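Local structure of DNA mimic protein DMP12 (Neisseria meningitidis MC58, 3W1O) at residues A[52-57]-A[62-67]; A[75-80]-A[107-112]. The protein mimics DNA, binding the dimeric histone-like protein HU at its DNA-binding sites and partially preventing HU from binding DNA, probably as a regulator. One frame throughout, in Å; residues are numbered along the deposited sequence.

How the interactions relate
Interaction 1 and interaction 2 lie at separate places in one compact monomer. Their centres are 19 Å apart, and their nearest atoms are about 7 Å apart. Interaction 1 is complete in the chain before interaction 2 begins. Interaction 1 joins the start of helix 53-61 to the loop that follows this helix. Interaction 2 joins the start of helix 77-88 to the C-terminal part of helix 96-111. The four-stranded antiparallel sheet links them: Trp64 of interaction 1 meets Phe117 on strand 115-118, and Ile80 and Ala108 of interaction 2 touch Val115 on the same strand. A bound magnesium ion lies about 11 Å from the side chain of Ala108.

Interaction 1. Residues A[52-57]-A[62-67]; sequences GLWRLV and DNWLFG
Trp54 and Trp64 meet in an offset edge-to-face stack. The edge of Trp64 is turned toward the face of Trp54. The planes of their six-membered rings stand at 85°, with centroids 5.5 Å apart. The closest carbons are Trp54 CE3 and Trp64 CZ3, at 3.8 Å. In Trp54, CG lies anti to the carbonyl carbon and beside the backbone N (chi1 -49°). This carries the indole from the first turn of helix 53-61 across to the loop. Leu53 CG lies over one face of the Trp54 ring, toward its rim. The indole NE1 of Trp54 is hydrogen-bonded to Ile45 O, which ties the ring to helix 42-51. Trp64 also reaches the sheet, meeting Trp73 edge-to-face and Phe117 at a smaller interplanar angle. The loop folds back on the helix it follows, and the two indoles link helix 42-51 to the sheet.

Gly67 comes in beside the base of the Trp54 side chain. Gly67 CA is 4.0 Å from Trp54 CB and equally near Trp54 CD1. A type I turn from Trp64 to Gly67 brings it there, closed by a bond of 3.0 Å from Gly67 N to Trp64 O. At the solvent side, Arg55 CG passes 3.9 Å from Leu65 O.

The segments share no hydrogen bond. The contact rests on ring packing and van der Waals fit, while Ile45 O satisfies the buried Trp54 NE1.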
ATOM      1  N   GLY A  52      14.110   0.629  -6.688  1.00 25.89           N
ATOM      2  CA  GLY A  52      13.476   1.920  -6.924  1.00 25.27           C
ATOM      3  C   GLY A  52      11.958   1.974  -6.768  1.00 23.45           C
ATOM      4  O   GLY A  52      11.347   2.978  -7.127  1.00 22.06           O
ATOM      5  N   LEU A  53      11.356   0.933  -6.179  1.00 22.97           N
ATOM      6  CA  LEU A  53       9.922   0.906  -5.966  1.00 21.60           C
ATOM      7  C   LEU A  53       9.421   2.060  -5.049  1.00 22.29           C
ATOM      8  O   LEU A  53       8.422   2.727  -5.348  1.00 23.37           O
ATOM      9  CB  LEU A  53       9.465  -0.461  -5.440  1.00 21.81           C
ATOM     10  CG  LEU A  53       7.960  -0.566  -5.040  1.00 22.40           C
ATOM     11  CD1 LEU A  53       7.004  -0.242  -6.274  1.00 24.97           C
ATOM     12  CD2 LEU A  53       7.606  -1.939  -4.507  1.00 22.66           C
ATOM     13  N   TRP A  54      10.095   2.292  -3.921  1.00 22.41           N
ATOM     14  CA  TRP A  54       9.573   3.250  -2.978  1.00 22.23           C
ATOM     15  C   TRP A  54       9.813   4.635  -3.526  1.00 23.42           C
ATOM     16  O   TRP A  54       8.965   5.530  -3.378  1.00 23.77           O
ATOM     17  CB  TRP A  54      10.183   3.072  -1.577  1.00 21.52           C
ATOM     18  CG  TRP A  54      10.145   1.637  -1.130  1.00 21.70           C
ATOM     19  CD1 TRP A  54      11.203   0.895  -0.719  1.00 21.42           C
ATOM     20  CD2 TRP A  54       9.006   0.762  -1.112  1.00 23.00           C
ATOM     21  NE1 TRP A  54      10.816  -0.390  -0.428  1.00 21.00           N
ATOM     22  CE2 TRP A  54       9.465  -0.503  -0.651  1.00 22.52           C
ATOM     23  CE3 TRP A  54       7.640   0.928  -1.413  1.00 22.83           C
ATOM     24  CZ2 TRP A  54       8.623  -1.586  -0.489  1.00 23.35           C
ATOM     25  CZ3 TRP A  54       6.793  -0.173  -1.244  1.00 24.15           C
ATOM     26  CH2 TRP A  54       7.290  -1.402  -0.795  1.00 21.83           C
ATOM     27  N   ARG A  55      10.933   4.808  -4.217  1.00 24.19           N
ATOM     28  CA  ARG A  55      11.157   6.083  -4.924  1.00 26.41           C
ATOM     29  C   ARG A  55      10.038   6.398  -5.938  1.00 25.71           C
ATOM     30  O   ARG A  55       9.615   7.542  -6.099  1.00 25.05           O
ATOM     31  CB  ARG A  55      12.537   6.032  -5.621  1.00 26.99           C
ATOM     32  CG  ARG A  55      13.670   6.149  -4.600  1.00 29.95           C
ATOM     33  CD  ARG A  55      15.035   6.132  -5.281  1.00 38.37           C
ATOM     34  NE  ARG A  55      15.710   4.847  -5.104  1.00 38.73           N
ATOM     35  CZ  ARG A  55      16.011   4.046  -6.112  1.00 42.56           C
ATOM     36  NH1 ARG A  55      15.701   4.423  -7.340  1.00 45.31           N
ATOM     37  NH2 ARG A  55      16.627   2.873  -5.909  1.00 44.94           N
ATOM     38  N   LEU A  56       9.533   5.384  -6.618  1.00 26.78           N
ATOM     39  CA  LEU A  56       8.434   5.572  -7.539  1.00 28.80           C
ATOM     40  C   LEU A  56       7.211   6.053  -6.813  1.00 28.86           C
ATOM     41  O   LEU A  56       6.530   6.958  -7.310  1.00 30.28           O
ATOM     42  CB  LEU A  56       8.109   4.254  -8.252  1.00 29.79           C
ATOM     43  CG  LEU A  56       7.821   4.083  -9.733  1.00 33.67           C
ATOM     44  CD1 LEU A  56       8.679   4.971 -10.680  1.00 35.03           C
ATOM     45  CD2 LEU A  56       8.080   2.622 -10.025  1.00 34.31           C
ATOM     46  N   VAL A  57       6.904   5.429  -5.667  1.00 28.41           N
ATOM     47  CA  VAL A  57       5.790   5.837  -4.835  1.00 27.87           C
ATOM     48  C   VAL A  57       5.999   7.273  -4.352  1.00 28.34           C
ATOM     49  O   VAL A  57       5.084   8.105  -4.426  1.00 27.89           O
ATOM     50  CB  VAL A  57       5.574   4.903  -3.633  1.00 28.90           C
ATOM     51  CG1 VAL A  57       4.437   5.423  -2.793  1.00 28.81           C
ATOM     52  CG2 VAL A  57       5.239   3.491  -4.114  1.00 26.10           C
ATOM     53  N   ASP A  62       5.501  12.066  -1.982  1.00 27.34           N
ATOM     54  CA  ASP A  62       6.614  12.819  -1.398  1.00 29.25           C
ATOM     55  C   ASP A  62       7.054  12.309  -0.060  1.00 28.33           C
ATOM     56  O   ASP A  62       7.627  13.047   0.736  1.00 29.70           O
ATOM     57  CB  ASP A  62       6.322  14.315  -1.325  1.00 31.01           C
ATOM     58  CG  ASP A  62       7.067  15.032  -2.368  1.00 38.84           C
ATOM     59  OD1 ASP A  62       6.464  15.246  -3.459  1.00 44.02           O
ATOM     60  OD2 ASP A  62       8.294  15.258  -2.126  1.00 45.42           O
ATOM     61  N   ASN A  63       6.758  11.048   0.197  1.00 27.76           N
ATOM     62  CA  ASN A  63       7.182  10.395   1.416  1.00 26.05           C
ATOM     63  C   ASN A  63       7.982   9.170   1.002  1.00 26.19           C
ATOM     64  O   ASN A  63       7.952   8.804  -0.172  1.00 25.75           O
ATOM     65  CB  ASN A  63       5.934   9.983   2.194  1.00 27.52           C
ATOM     66  CG  ASN A  63       5.354  11.132   2.998  1.00 33.22           C
ATOM     67  OD1 ASN A  63       5.988  11.597   3.950  1.00 41.12           O
ATOM     68  ND2 ASN A  63       4.128  11.565   2.654  1.00 36.62           N
ATOM     69  N   TRP A  64       8.651   8.512   1.969  1.00 25.50           N
ATOM     70  CA  TRP A  64       9.478   7.328   1.702  1.00 25.39           C
ATOM     71  C   TRP A  64      10.547   7.570   0.632  1.00 26.72           C
ATOM     72  O   TRP A  64      10.819   6.703  -0.207  1.00 27.25           O
ATOM     73  CB  TRP A  64       8.608   6.181   1.267  1.00 24.13           C
ATOM     74  CG  TRP A  64       7.706   5.659   2.376  1.00 22.53           C
ATOM     75  CD1 TRP A  64       7.457   6.211   3.591  1.00 24.59           C
ATOM     76  CD2 TRP A  64       6.920   4.490   2.289  1.00 21.42           C
ATOM     77  NE1 TRP A  64       6.581   5.406   4.300  1.00 24.97           N
ATOM     78  CE2 TRP A  64       6.223   4.354   3.503  1.00 20.61           C
ATOM     79  CE3 TRP A  64       6.753   3.525   1.288  1.00 23.26           C
ATOM     80  CZ2 TRP A  64       5.356   3.290   3.757  1.00 24.79           C
ATOM     81  CZ3 TRP A  64       5.894   2.450   1.538  1.00 24.38           C
ATOM     82  CH2 TRP A  64       5.195   2.355   2.758  1.00 24.23           C
ATOM     83  N   LEU A  65      11.113   8.771   0.631  1.00 28.33           N
ATOM     84  CA  LEU A  65      12.179   9.086  -0.320  1.00 30.90           C
ATOM     85  C   LEU A  65      13.344   8.094  -0.121  1.00 30.94           C
ATOM     86  O   LEU A  65      14.040   7.736  -1.080  1.00 31.58           O
ATOM     87  CB  LEU A  65      12.682  10.527  -0.088  1.00 32.09           C
ATOM     88  CG  LEU A  65      11.580  11.622  -0.062  1.00 35.80           C
ATOM     89  CD1 LEU A  65      12.099  12.943   0.589  1.00 38.99           C
ATOM     90  CD2 LEU A  65      10.917  11.857  -1.412  1.00 36.95           C
ATOM     91  N   PHE A  66      13.537   7.680   1.130  1.00 31.00           N
ATOM     92  CA  PHE A  66      14.557   6.676   1.459  1.00 30.63           C
ATOM     93  C   PHE A  66      13.963   5.359   1.906  1.00 28.31           C
ATOM     94  O   PHE A  66      14.602   4.592   2.629  1.00 27.08           O
ATOM     95  CB  PHE A  66      15.518   7.209   2.505  1.00 32.06           C
ATOM     96  CG  PHE A  66      16.303   8.411   2.027  1.00 38.20           C
ATOM     97  CD1 PHE A  66      17.237   8.286   0.996  1.00 40.55           C
ATOM     98  CD2 PHE A  66      16.068   9.676   2.583  1.00 42.30           C
ATOM     99  CE1 PHE A  66      17.943   9.415   0.526  1.00 43.62           C
ATOM    100  CE2 PHE A  66      16.771  10.799   2.140  1.00 44.38           C
ATOM    101  CZ  PHE A  66      17.697  10.669   1.105  1.00 45.84           C
ATOM    102  N   GLY A  67      12.740   5.106   1.467  1.00 26.42           N
ATOM    103  CA  GLY A  67      12.047   3.903   1.839  1.00 24.38           C
ATOM    104  C   GLY A  67      11.168   4.098   3.053  1.00 23.32           C
ATOM    105  O   GLY A  67      11.150   5.151   3.661  1.00 23.07           O
TER

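Interaction 2. Residues A[75-80]-A[107-112]; sequences IDKESI and YAIKNE
Ile109 CD1 touches both Ile80 and Lys77, lying 3.6 Å from Ile80 CG2 and equally far from Lys77 CG. The Ile80 and Ile109 side chains run antiparallel alongside one another, and Ile109 CG1 also packs against Ile80 CG2, at 3.7 Å. The Lys77 chain lies roughly perpendicular to the Ile109 side chain. Its CG is anti to the backbone N (chi1 -178°), which brings this methylene to the Ile109 CD1 methyl while the extended chain carries the ammonium group onward. Lys77 NZ and Glu112 OE2 have opposite charges but remain 6.6 Å apart. On the buried side, Ile80 CD1 approaches Ala108 CB at 4.1 Å.

The contact joins the first turn of helix 77-88 to the C-terminal part of helix 96-111. Both helices pack on the antiparallel sheet, where Ile80 and Ala108 touch Val115 of strand 115-118. Ile75, at the end of the neighbouring strand 72-75, forms backbone hydrogen bonds with Val115.

Asp76 is the N-cap of helix 77-88. Its OD1 accepts two bonds from Ser79. Ser79 N donates to Asp76 OD1 at 3.1 Å, from above the carboxylate plane, with an N-H...O angle of 152°. Ser79 OG donates nearly along the C-O axis of the acceptor.

In the other helix, Asn111 ND2 lies over the centre of the Tyr107 ring and donates to Tyr107 O. That carbonyl also accepts from Asn111 N. A Schellman motif follows, with Glu112 at positive phi, and the Tyr107 hydroxyl is hydrogen-bonded to Asp14 N.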
ATOM      1  N   ILE A  75      -3.661   7.580   1.802  1.00 27.54           N
ATOM      2  CA  ILE A  75      -3.517   7.908   0.363  1.00 30.54           C
ATOM      3  C   ILE A  75      -4.960   8.104  -0.109  1.00 29.82           C
ATOM      4  O   ILE A  75      -5.800   7.235   0.120  1.00 27.12           O
ATOM      5  CB  ILE A  75      -2.814   6.734  -0.410  1.00 31.14           C
ATOM      6  CG1 ILE A  75      -1.369   6.503   0.100  1.00 36.57           C
ATOM      7  CG2 ILE A  75      -2.640   7.048  -1.869  1.00 33.99           C
ATOM      8  CD1 ILE A  75      -1.239   5.830   1.411  1.00 40.01           C
ATOM      9  N   ASP A  76      -5.253   9.276  -0.687  1.00 30.41           N
ATOM     10  CA  ASP A  76      -6.584   9.596  -1.162  1.00 30.17           C
ATOM     11  C   ASP A  76      -6.752   9.154  -2.629  1.00 28.46           C
ATOM     12  O   ASP A  76      -5.755   8.882  -3.304  1.00 26.97           O
ATOM     13  CB  ASP A  76      -6.830  11.136  -1.058  1.00 32.56           C
ATOM     14  CG  ASP A  76      -5.950  12.007  -2.043  1.00 38.48           C
ATOM     15  OD1 ASP A  76      -4.841  11.623  -2.510  1.00 41.87           O
ATOM     16  OD2 ASP A  76      -6.380  13.158  -2.337  1.00 46.39           O
ATOM     17  N   LYS A  77      -7.986   9.153  -3.125  1.00 26.95           N
ATOM     18  CA  LYS A  77      -8.254   8.689  -4.504  1.00 27.30           C
ATOM     19  C   LYS A  77      -7.307   9.286  -5.554  1.00 26.88           C
ATOM     20  O   LYS A  77      -6.770   8.572  -6.377  1.00 24.56           O
ATOM     21  CB  LYS A  77      -9.709   8.949  -4.914  1.00 27.58           C
ATOM     22  CG  LYS A  77     -10.037   8.433  -6.300  1.00 29.39           C
ATOM     23  CD  LYS A  77     -11.422   8.840  -6.740  1.00 30.72           C
ATOM     24  CE  LYS A  77     -11.815   8.069  -7.989  1.00 36.24           C
ATOM     25  NZ  LYS A  77     -13.303   8.124  -8.265  1.00 39.60           N
ATOM     26  N   GLU A  78      -7.118  10.604  -5.541  1.00 26.73           N
ATOM     27  CA  GLU A  78      -6.209  11.227  -6.510  1.00 27.45           C
ATOM     28  C   GLU A  78      -4.829  10.570  -6.503  1.00 26.96           C
ATOM     29  O   GLU A  78      -4.283  10.225  -7.549  1.00 25.60           O
ATOM     30  CB  GLU A  78      -6.011  12.724  -6.218  1.00 28.30           C
ATOM     31  CG  GLU A  78      -5.307  13.455  -7.365  1.00 32.82           C
ATOM     32  CD  GLU A  78      -5.018  14.939  -7.071  1.00 40.42           C
ATOM     33  OE1 GLU A  78      -5.595  15.493  -6.106  1.00 41.08           O
ATOM     34  OE2 GLU A  78      -4.210  15.545  -7.811  1.00 41.42           O
ATOM     35  N   SER A  79      -4.263  10.432  -5.302  1.00 25.58           N
ATOM     36  CA  SER A  79      -2.941   9.855  -5.167  1.00 25.66           C
ATOM     37  C   SER A  79      -2.960   8.339  -5.463  1.00 23.78           C
ATOM     38  O   SER A  79      -1.983   7.815  -6.030  1.00 24.53           O
ATOM     39  CB  SER A  79      -2.408  10.115  -3.760  1.00 25.65           C
ATOM     40  OG  SER A  79      -2.131  11.512  -3.586  1.00 27.42           O
ATOM     41  N   ILE A  80      -4.035   7.667  -5.083  1.00 22.17           N
ATOM     42  CA  ILE A  80      -4.193   6.214  -5.378  1.00 23.14           C
ATOM     43  C   ILE A  80      -4.060   5.964  -6.886  1.00 24.05           C
ATOM     44  O   ILE A  80      -3.310   5.080  -7.329  1.00 23.47           O
ATOM     45  CB  ILE A  80      -5.513   5.622  -4.831  1.00 23.42           C
ATOM     46  CG1 ILE A  80      -5.489   5.573  -3.294  1.00 20.96           C
ATOM     47  CG2 ILE A  80      -5.766   4.165  -5.336  1.00 22.33           C
ATOM     48  CD1 ILE A  80      -6.879   5.381  -2.662  1.00 22.38           C
ATOM     49  N   TYR A 107      -8.826  -1.936  -5.804  1.00 19.98           N
ATOM     50  CA  TYR A 107      -9.939  -2.269  -4.969  1.00 20.68           C
ATOM     51  C   TYR A 107     -10.430  -0.981  -4.281  1.00 20.34           C
ATOM     52  O   TYR A 107     -11.647  -0.782  -4.067  1.00 21.52           O
ATOM     53  CB  TYR A 107      -9.511  -3.262  -3.897  1.00 19.39           C
ATOM     54  CG  TYR A 107     -10.621  -3.835  -3.065  1.00 20.32           C
ATOM     55  CD1 TYR A 107     -11.117  -5.111  -3.293  1.00 22.05           C
ATOM     56  CD2 TYR A 107     -11.168  -3.103  -1.998  1.00 22.20           C
ATOM     57  CE1 TYR A 107     -12.141  -5.675  -2.491  1.00 22.62           C
ATOM     58  CE2 TYR A 107     -12.211  -3.642  -1.239  1.00 21.93           C
ATOM     59  CZ  TYR A 107     -12.666  -4.905  -1.459  1.00 22.88           C
ATOM     60  OH  TYR A 107     -13.672  -5.390  -0.672  1.00 25.13           O
ATOM     61  N   ALA A 108      -9.493  -0.163  -3.855  1.00 21.81           N
ATOM     62  CA  ALA A 108      -9.835   1.043  -3.077  1.00 21.88           C
ATOM     63  C   ALA A 108     -10.535   2.011  -4.001  1.00 23.46           C
ATOM     64  O   ALA A 108     -11.442   2.710  -3.576  1.00 24.53           O
ATOM     65  CB  ALA A 108      -8.581   1.699  -2.512  1.00 21.54           C
ATOM     66  N   ILE A 109     -10.066   2.079  -5.242  1.00 23.82           N
ATOM     67  CA  ILE A 109     -10.767   2.907  -6.247  1.00 24.95           C
ATOM     68  C   ILE A 109     -12.168   2.392  -6.421  1.00 25.34           C
ATOM     69  O   ILE A 109     -13.137   3.161  -6.297  1.00 24.52           O
ATOM     70  CB  ILE A 109     -10.064   2.971  -7.596  1.00 24.30           C
ATOM     71  CG1 ILE A 109      -8.748   3.732  -7.503  1.00 24.34           C
ATOM     72  CG2 ILE A 109     -10.960   3.657  -8.646  1.00 26.27           C
ATOM     73  CD1 ILE A 109      -8.895   5.110  -6.872  1.00 31.24           C
ATOM     74  N   LYS A 110     -12.295   1.086  -6.680  1.00 24.28           N
ATOM     75  CA  LYS A 110     -13.603   0.510  -6.938  1.00 26.48           C
ATOM     76  C   LYS A 110     -14.566   0.597  -5.763  1.00 26.55           C
ATOM     77  O   LYS A 110     -15.785   0.727  -5.954  1.00 25.95           O
ATOM     78  CB  LYS A 110     -13.492  -0.957  -7.353  1.00 26.04           C
ATOM     79  CG  LYS A 110     -14.864  -1.626  -7.714  1.00 32.31           C
ATOM     80  CD  LYS A 110     -15.739  -0.715  -8.630  1.00 38.90           C
ATOM     81  CE  LYS A 110     -16.939  -1.463  -9.250  1.00 44.81           C
ATOM     82  NZ  LYS A 110     -18.131  -1.523  -8.332  1.00 45.26           N
ATOM     83  N   ASN A 111     -14.040   0.522  -4.550  1.00 24.80           N
ATOM     84  CA  ASN A 111     -14.914   0.459  -3.392  1.00 25.37           C
ATOM     85  C   ASN A 111     -14.856   1.703  -2.502  1.00 24.57           C
ATOM     86  O   ASN A 111     -15.331   1.655  -1.378  1.00 25.27           O
ATOM     87  CB  ASN A 111     -14.613  -0.830  -2.596  1.00 24.97           C
ATOM     88  CG  ASN A 111     -15.042  -2.070  -3.354  1.00 28.81           C
ATOM     89  OD1 ASN A 111     -16.239  -2.342  -3.475  1.00 31.05           O
ATOM     90  ND2 ASN A 111     -14.074  -2.797  -3.920  1.00 25.94           N
ATOM     91  N   GLU A 112     -14.261   2.756  -3.029  1.00 25.29           N
ATOM     92  CA  GLU A 112     -14.196   4.096  -2.435  1.00 27.12           C
ATOM     93  C   GLU A 112     -13.599   4.055  -1.027  1.00 26.63           C
ATOM     94  O   GLU A 112     -14.245   4.438  -0.051  1.00 26.41           O
ATOM     95  CB  GLU A 112     -15.602   4.714  -2.444  1.00 27.64           C
ATOM     96  CG  GLU A 112     -16.075   5.007  -3.883  1.00 34.47           C
ATOM     97  CD  GLU A 112     -17.548   4.635  -4.089  1.00 43.70           C
ATOM     98  OE1 GLU A 112     -18.022   3.616  -3.516  1.00 48.81           O
ATOM     99  OE2 GLU A 112     -18.243   5.348  -4.837  1.00 48.33           O
TER